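Local coordinates for devB protein (Vibrio cholerae O1 biovar eltor str. N16961, PDB 1Y89) that is of unproven function but probably hydrolyses 6-phosphogluconolactone to 6-phosphogluconate, as 6-phosphogluconolactonases of its family do in the pentose phosphate pathway, at residues Ala164-Pro167 with Glu168-Gln171; Gln117-Ala120 with His121-Thr125. All coordinates share one frame; numbering follows the deposited sequence.

Overall arrangement
Following the chain from the N terminus, contact 2 comes first: helix 108-122 ends there, and residues 123-125 turn away toward the short strand 125-126, so that the contact closes the helix end and not a wide loop. Contact 1 lies further along, where strand 161-165 reverses through residues 166-171 into its antiparallel neighbour 172-176 at one side of the large mixed sheet. The two contacts are strictly in series, neither nested nor crossed, with centres 28 Å apart and nearest atoms about 13 Å apart. Strand 62-70 relates them: its residue Trp-65 packs on the helix end of contact 2, and it adjoins strand 172-176, into which contact 1 leads.

Contact 1. Residues Ala164-Pro167 with Glu168-Gln171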
ATOM      1  N   ALA A 164     -10.895 -18.034  24.750  1.00 20.96           N
ATOM      2  CA  ALA A 164     -10.298 -16.928  25.486  1.00 22.21           C
ATOM      3  C   ALA A 164     -11.360 -16.261  26.363  1.00 22.89           C
ATOM      4  O   ALA A 164     -12.536 -16.300  26.040  1.00 23.02           O
ATOM      5  CB  ALA A 164      -9.712 -15.898  24.501  1.00 20.71           C
ATOM      6  N   SER A 165     -10.969 -15.671  27.489  1.00 23.12           N
ATOM      7  CA  SER A 165     -11.971 -14.906  28.248  1.00 24.30           C
ATOM      8  C   SER A 165     -11.564 -13.456  28.273  1.00 24.23           C
ATOM      9  O   SER A 165     -10.373 -13.132  28.420  1.00 24.18           O
ATOM     10  CB  SER A 165     -12.195 -15.472  29.644  1.00 24.61           C
ATOM     11  OG  SER A 165     -11.099 -15.174  30.447  1.00 30.83           O
ATOM     12  N   HIS A 166     -12.536 -12.582  28.041  1.00 23.57           N
ATOM     13  CA  HIS A 166     -12.261 -11.165  28.066  1.00 22.50           C
ATOM     14  C   HIS A 166     -11.668 -10.819  29.454  1.00 22.07           C
ATOM     15  O   HIS A 166     -12.229 -11.204  30.489  1.00 22.18           O
ATOM     16  CB  HIS A 166     -13.529 -10.365  27.807  1.00 22.31           C
ATOM     17  CG  HIS A 166     -13.257  -8.931  27.495  1.00 22.38           C
ATOM     18  ND1 HIS A 166     -12.948  -8.009  28.472  1.00 24.12           N
ATOM     19  CD2 HIS A 166     -13.200  -8.266  26.313  1.00 22.26           C
ATOM     20  CE1 HIS A 166     -12.712  -6.837  27.908  1.00 25.78           C
ATOM     21  NE2 HIS A 166     -12.869  -6.961  26.597  1.00 24.06           N
ATOM     22  N   PRO A 167     -10.540 -10.094  29.483  1.00 21.73           N
ATOM     23  CA  PRO A 167      -9.884  -9.830  30.757  1.00 22.03           C
ATOM     24  C   PRO A 167     -10.695  -8.938  31.703  1.00 22.14           C
ATOM     25  O   PRO A 167     -10.471  -8.977  32.917  1.00 22.33           O
ATOM     26  CB  PRO A 167      -8.579  -9.129  30.372  1.00 22.47           C
ATOM     27  CG  PRO A 167      -8.536  -9.128  28.884  1.00 24.18           C
ATOM     28  CD  PRO A 167      -9.821  -9.531  28.326  1.00 21.84           C
ATOM     29  N   GLU A 168     -11.623  -8.155  31.159  1.00 20.20           N
ATOM     30  CA  GLU A 168     -12.439  -7.281  32.004  1.00 20.80           C
ATOM     31  C   GLU A 168     -13.730  -7.939  32.507  1.00 20.66           C
ATOM     32  O   GLU A 168     -14.065  -7.853  33.701  1.00 20.32           O
ATOM     33  CB  GLU A 168     -12.751  -5.971  31.272  1.00 20.29           C
ATOM     34  CG  GLU A 168     -13.393  -4.865  32.199  1.00 21.16           C
ATOM     35  CD  GLU A 168     -12.366  -4.157  33.115  1.00 22.85           C
ATOM     36  OE1 GLU A 168     -11.161  -4.446  32.990  1.00 23.06           O
ATOM     37  OE2 GLU A 168     -12.765  -3.288  33.933  1.00 21.44           O
ATOM     38  N   SER A 169     -14.453  -8.596  31.596  1.00 20.93           N
ATOM     39  CA  SER A 169     -15.799  -9.117  31.901  1.00 21.29           C
ATOM     40  C   SER A 169     -15.835 -10.628  32.108  1.00 21.81           C
ATOM     41  O   SER A 169     -16.769 -11.158  32.706  1.00 22.07           O
ATOM     42  CB  SER A 169     -16.750  -8.764  30.748  1.00 20.73           C
ATOM     43  OG  SER A 169     -16.326  -9.487  29.587  1.00 19.75           O
ATOM     44  N   GLY A 170     -14.816 -11.334  31.626  1.00 21.91           N
ATOM     45  CA  GLY A 170     -14.810 -12.778  31.691  1.00 21.35           C
ATOM     46  C   GLY A 170     -15.633 -13.400  30.579  1.00 21.62           C
ATOM     47  O   GLY A 170     -15.744 -14.618  30.489  1.00 22.03           O
ATOM     48  N   GLN A 171     -16.179 -12.573  29.697  1.00 21.58           N
ATOM     49  CA  GLN A 171     -16.985 -13.075  28.597  1.00 21.43           C
ATOM     50  C   GLN A 171     -16.117 -14.009  27.755  1.00 20.70           C
ATOM     51  O   GLN A 171     -14.994 -13.655  27.380  1.00 20.31           O
ATOM     52  CB  GLN A 171     -17.462 -11.913  27.723  1.00 21.40           C
ATOM     53  CG  GLN A 171     -18.285 -12.373  26.492  1.00 22.99           C
ATOM     54  CD  GLN A 171     -18.403 -11.274  25.464  1.00 25.07           C
ATOM     55  OE1 GLN A 171     -17.390 -10.719  24.988  1.00 26.64           O
ATOM     56  NE2 GLN A 171     -19.643 -10.897  25.161  1.00 24.50           N
TER
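His-166 grips the turn that follows it in two ways, with its backbone and with its imidazole. Its N donates to Gln-171 O over 2.8 Å in an almost straight bond (172°), and its O accepts from Gly-170 N, also at 2.8 Å but more bent. Together these bonds close a hairpin loop between strand 161-165 and its antiparallel partner 172-176. Gly-170 takes a left-handed conformation (phi 81°), one readily adopted by glycine.

Along the His-166 side chain, CB rests 3.4 Å from Ser-169 OG, and CG is the next atom to meet that hydroxyl oxygen. With CG anti to the backbone N (chi1 -166°), the ring swings alongside Pro-167 and Glu-168, and ND1 accepts from Glu-168 N at 3.0 Å; the N-H comes in at the ring edge, somewhat tilted out of its plane. CE1 lies 3.5 Å from Glu-168 CB, from which the carboxylate leads away, its plane perpendicular to the imidazole. Pro-167 CD covers part of one ring face near the rim. Beyond the two segments, Phe-149 meets the imidazole edge-to-face, and a phosphate ion, probably from the crystallisation liquor, lies about 4 Å from this side chain.

Ser-169 OG also accepts from Gln-171 N, 3.1 Å away, forming an ST turn where the loop leads into strand 172-176. Gln-171 OE1 is hydrogen-bonded to Arg-173 NE on the returning strand, and its NE2 to Glu-78 OE1.

Because ND1 serves as acceptor for a backbone N-H, the turn itself helps to set the rotation of the imidazole, together with Pro-167 and Phe-149. Loop and ring therefore hold each other: the side chain satisfies the Glu-168 amide, and that amide favours the rotation in which ND1 faces the backbone.

Contact 2. Residues Gln117-Ala120 with His121-Thr125; sequences QAMA and HVIPT
At the last turn of helix 108-122, His-121 N donates to Gln-117 O at 2.9 Å in an i to i+4 helical bond, somewhat bent, and leans weakly toward Ala-118 O as well. Ala-118 O receives a second weak bond from Val-122 N (3.4 Å), so this carbonyl is shared by two long partners. Ile-123, the first residue to leave helical backbone angles, still sends its N-H to Met-119 O, 3.0 Å away at 155°. The next carbonyl, Ala-120 O, instead accepts from a water at 2.8 Å, which also donates to Ile-123 O at 2.7 Å; with other acceptors close by, the water may not make both bonds at once.

This is the C-terminal end of helix 108-122, where the chain leaves for the short strand 125-126. The family belongs to a clan of Rossmann-like folds, and strand 62-70 of the main sheet supplies Trp-65, which packs on Ala-118, Met-119, Val-122 and Ile-123.

Selenomethionine Met-119 and Ile-123 run alongside each other in the same direction, with Ile-123 CD1 4.0 Å from Met-119 CB. Ile-123 CG1, anti to its carbonyl carbon (chi1 -52°), passes beside Met-119 O, and both side chains touch Phe-132 and Pro-130.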
ATOM      1  N   GLN A 117     -11.215 -27.580  12.787  1.00 21.23           N
ATOM      2  CA  GLN A 117     -11.270 -28.683  11.816  1.00 22.46           C
ATOM      3  C   GLN A 117     -11.914 -28.153  10.536  1.00 21.11           C
ATOM      4  O   GLN A 117     -11.492 -28.521   9.448  1.00 20.48           O
ATOM      5  CB  GLN A 117     -12.106 -29.855  12.339  1.00 22.98           C
ATOM      6  CG  GLN A 117     -11.588 -30.517  13.607  1.00 30.56           C
ATOM      7  CD  GLN A 117     -10.171 -31.105  13.462  1.00 39.46           C
ATOM      8  OE1 GLN A 117      -9.148 -30.392  13.609  1.00 43.93           O
ATOM      9  NE2 GLN A 117     -10.107 -32.410  13.226  1.00 42.46           N
ATOM     10  N   ALA A 118     -12.929 -27.281  10.683  1.00 21.15           N
ATOM     11  CA  ALA A 118     -13.634 -26.690   9.535  1.00 20.52           C
ATOM     12  C   ALA A 118     -12.662 -25.862   8.653  1.00 21.19           C
ATOM     13  O   ALA A 118     -12.658 -25.995   7.404  1.00 20.95           O
ATOM     14  CB  ALA A 118     -14.830 -25.813  10.002  1.00 21.02           C
HETATM   15  N   MSE A 119     -11.812 -25.056   9.292  1.00 20.84           N
HETATM   16  CA  MSE A 119     -10.806 -24.267   8.542  1.00 22.66           C
HETATM   17  C   MSE A 119      -9.797 -25.187   7.853  1.00 22.19           C
HETATM   18  O   MSE A 119      -9.514 -25.005   6.657  1.00 22.01           O
HETATM   19  CB  MSE A 119     -10.069 -23.281   9.448  1.00 21.46           C
HETATM   20  CG  MSE A 119     -10.926 -22.118   9.922  1.00 22.93           C
HETATM   21 SE   MSE A 119      -9.715 -20.902  10.902  1.00 29.92          SE
HETATM   22  CE  MSE A 119      -9.545 -21.914  12.608  1.00 20.58           C
ATOM     23  N   ALA A 120      -9.277 -26.180   8.603  1.00 21.53           N
ATOM     24  CA  ALA A 120      -8.293 -27.111   8.066  1.00 21.53           C
ATOM     25  C   ALA A 120      -8.843 -27.920   6.903  1.00 21.87           C
ATOM     26  O   ALA A 120      -8.074 -28.305   5.991  1.00 21.12           O
ATOM     27  CB  ALA A 120      -7.768 -28.075   9.171  1.00 21.67           C
ATOM     28  N   HIS A 121     -10.150 -28.213   6.943  1.00 20.79           N
ATOM     29  CA  HIS A 121     -10.763 -29.056   5.915  1.00 21.96           C
ATOM     30  C   HIS A 121     -10.837 -28.368   4.542  1.00 21.87           C
ATOM     31  O   HIS A 121     -10.492 -28.969   3.530  1.00 21.29           O
ATOM     32  CB  HIS A 121     -12.155 -29.567   6.320  1.00 21.29           C
ATOM     33  CG  HIS A 121     -12.759 -30.517   5.326  1.00 22.51           C
ATOM     34  ND1 HIS A 121     -12.197 -31.741   5.027  1.00 23.93           N
ATOM     35  CD2 HIS A 121     -13.868 -30.418   4.556  1.00 23.05           C
ATOM     36  CE1 HIS A 121     -12.947 -32.370   4.138  1.00 24.43           C
ATOM     37  NE2 HIS A 121     -13.958 -31.581   3.822  1.00 24.63           N
ATOM     38  N   VAL A 122     -11.268 -27.122   4.515  1.00 22.03           N
ATOM     39  CA  VAL A 122     -11.613 -26.526   3.229  1.00 23.46           C
ATOM     40  C   VAL A 122     -10.684 -25.432   2.739  1.00 23.30           C
ATOM     41  O   VAL A 122     -10.677 -25.133   1.540  1.00 22.87           O
ATOM     42  CB  VAL A 122     -13.080 -26.049   3.147  1.00 24.54           C
ATOM     43  CG1 VAL A 122     -14.037 -27.199   3.510  1.00 24.87           C
ATOM     44  CG2 VAL A 122     -13.331 -24.834   4.004  1.00 24.15           C
ATOM     45  N   ILE A 123      -9.890 -24.859   3.640  1.00 22.80           N
ATOM     46  CA  ILE A 123      -8.959 -23.800   3.224  1.00 22.33           C
ATOM     47  C   ILE A 123      -7.611 -24.434   2.884  1.00 23.23           C
ATOM     48  O   ILE A 123      -7.058 -25.183   3.697  1.00 23.32           O
ATOM     49  CB  ILE A 123      -8.759 -22.717   4.329  1.00 21.76           C
ATOM     50  CG1 ILE A 123     -10.105 -22.175   4.816  1.00 21.39           C
ATOM     51  CG2 ILE A 123      -7.869 -21.555   3.812  1.00 22.87           C
ATOM     52  CD1 ILE A 123      -9.997 -21.222   6.050  1.00 22.00           C
ATOM     53  N   PRO A 124      -7.052 -24.124   1.697  1.00 24.13           N
ATOM     54  CA  PRO A 124      -5.732 -24.699   1.378  1.00 24.07           C
ATOM     55  C   PRO A 124      -4.747 -24.412   2.497  1.00 24.69           C
ATOM     56  O   PRO A 124      -4.738 -23.305   3.065  1.00 23.29           O
ATOM     57  CB  PRO A 124      -5.320 -23.946   0.109  1.00 25.26           C
ATOM     58  CG  PRO A 124      -6.644 -23.573  -0.537  1.00 25.00           C
ATOM     59  CD  PRO A 124      -7.556 -23.250   0.624  1.00 24.21           C
ATOM     60  N   THR A 125      -3.926 -25.407   2.824  1.00 23.90           N
ATOM     61  CA  THR A 125      -3.016 -25.302   3.958  1.00 25.34           C
ATOM     62  C   THR A 125      -1.560 -25.202   3.513  1.00 26.47           C
ATOM     63  O   THR A 125      -1.220 -25.512   2.359  1.00 26.55           O
ATOM     64  CB  THR A 125      -3.162 -26.520   4.872  1.00 24.91           C
ATOM     65  OG1 THR A 125      -2.946 -27.705   4.087  1.00 26.15           O
ATOM     66  CG2 THR A 125      -4.575 -26.571   5.473  1.00 25.36           C
TER
HETATM   67  O   HOH W   1      -7.465 -27.834   3.259  1.00 22.34           O